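Local coordinates for iron-rich dpsA-homolog protein (Halobacterium salinarum, PDB 1TJO) that oxidises and stores intracellular iron as a ferric mineral inside a hollow shell of twelve subunits, which is thought to shield DNA from oxidative damage, at the interface of chains A and B. Residues are numbered along the deposited sequence; one frame, centred on the assembly and turned at random. Chains: chain A/B, Iron-rich dpsA-homolog protein.

The interface of chains A and B. Residues chain A 7-11, 91; chain B 110-113.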
# COMPACT_ATOMS: atom_id res chain seq x y z
N ALA A 7 18.01 -16.60 39.69
CA ALA A 7 16.97 -16.61 38.68
C ALA A 7 15.84 -15.67 39.06
O ALA A 7 15.46 -15.50 40.23
CB ALA A 7 16.44 -18.00 38.47
N ARG A 8 15.27 -15.06 38.05
CA ARG A 8 14.08 -14.25 38.23
C ARG A 8 12.80 -15.11 38.34
O ARG A 8 11.85 -14.77 39.04
CB ARG A 8 13.99 -13.31 37.04
CG ARG A 8 13.00 -12.29 37.22
CD ARG A 8 13.12 -11.13 36.23
NE ARG A 8 11.89 -10.36 36.32
CZ ARG A 8 11.62 -9.48 37.28
NH1 ARG A 8 12.49 -9.21 38.22
NH2 ARG A 8 10.44 -8.85 37.27
N ALA A 9 12.77 -16.21 37.61
CA ALA A 9 11.71 -17.19 37.68
C ALA A 9 12.35 -18.56 37.44
O ALA A 9 13.31 -18.71 36.68
CB ALA A 9 10.58 -16.90 36.64
N THR A 10 11.83 -19.56 38.12
CA THR A 10 12.34 -20.91 37.99
C THR A 10 11.48 -21.72 37.04
O THR A 10 10.25 -21.73 37.17
CB THR A 10 12.32 -21.56 39.39
OG1 THR A 10 13.23 -20.84 40.23
CG2 THR A 10 12.82 -22.97 39.33
N ALA A 11 12.10 -22.41 36.11
CA ALA A 11 11.36 -23.25 35.17
C ALA A 11 10.42 -24.17 35.92
O ALA A 11 10.80 -24.74 36.97
CB ALA A 11 12.30 -24.07 34.36
N VAL A 91 6.73 -20.33 32.94
CA VAL A 91 7.96 -20.22 32.17
C VAL A 91 7.88 -21.06 30.90
O VAL A 91 7.89 -22.28 30.93
CB VAL A 91 9.18 -20.69 33.03
CG1 VAL A 91 10.45 -20.63 32.25
CG2 VAL A 91 9.30 -19.84 34.25
N GLU B 110 16.98 -23.37 31.65
CA GLU B 110 15.56 -23.00 31.50
C GLU B 110 15.01 -22.01 32.52
O GLU B 110 13.85 -21.56 32.38
CB GLU B 110 14.68 -24.21 31.45
CG GLU B 110 14.82 -24.97 30.16
CD GLU B 110 14.37 -24.17 28.95
OE1 GLU B 110 15.23 -23.88 28.09
OE2 GLU B 110 13.16 -23.82 28.89
N ASP B 111 15.80 -21.63 33.52
CA ASP B 111 15.36 -20.55 34.38
C ASP B 111 15.40 -19.22 33.59
O ASP B 111 16.08 -19.09 32.58
CB ASP B 111 16.21 -20.43 35.63
CG ASP B 111 16.01 -21.58 36.58
OD1 ASP B 111 15.05 -22.37 36.45
OD2 ASP B 111 16.80 -21.74 37.53
N VAL B 112 14.62 -18.26 34.08
CA VAL B 112 14.52 -16.93 33.52
C VAL B 112 15.38 -16.03 34.34
O VAL B 112 15.21 -15.99 35.57
CB VAL B 112 13.08 -16.42 33.57
CG1 VAL B 112 12.97 -14.95 33.08
CG2 VAL B 112 12.19 -17.31 32.80
N TYR B 113 16.31 -15.34 33.69
CA TYR B 113 17.20 -14.39 34.34
C TYR B 113 16.74 -12.95 34.16
O TYR B 113 15.91 -12.67 33.26
CB TYR B 113 18.67 -14.59 33.90
CG TYR B 113 19.09 -16.01 34.25
CD1 TYR B 113 18.94 -17.05 33.34
CD2 TYR B 113 19.50 -16.32 35.53
CE1 TYR B 113 19.22 -18.36 33.66
CE2 TYR B 113 19.80 -17.61 35.86
CZ TYR B 113 19.67 -18.63 34.94
OH TYR B 113 19.94 -19.93 35.28
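The side chains of B:Asp111 and A:Thr10 run parallel, and methyl CG2 of A:Thr10 comes 3.7 Å from OD1 of B:Asp111. CG of B:Asp111 stands beside its own backbone N (chi1 -69°), which carries the carboxylate alongside the N-terminal tail of chain A. Carboxylate oxygen OD1 of B:Asp111 accepts a hydrogen bond from the backbone N of A:Ala11 at 3.0 Å. The N-H meets OD1 on its anti side, 29° out of the carboxylate plane. On the same residue, CB packs against the methyl CB of A:Ala7 at 3.7 Å. An alanine in place of B:Asp111 would probably leave the A:Ala11 N-H without its acceptor and let this stretch of the tail drift.

Next to it, A:Ala9 and B:Val112 form an antiparallel beta bridge. The N of B:Val112 donates to the O of A:Ala9 at 3.0 Å. The carbonyl O of B:Val112 accepts from two donors, A:Arg8 N at 2.6 Å and A:Ala9 N at 3.2 Å.

B:Val112 and A:Val91 pass with their branches pointing opposite ways. CG2 of B:Val112 touches CG1 of A:Val91 at 3.8 Å. The CB of A:Ala9 rests against CB of B:Val112 at 4.0 Å.

The patch pins the extended N-terminal tail of one subunit to a loop of its two-fold partner, and its symmetry twin repeats this. It is likely to support assembly of the dodecameric iron-storage shell.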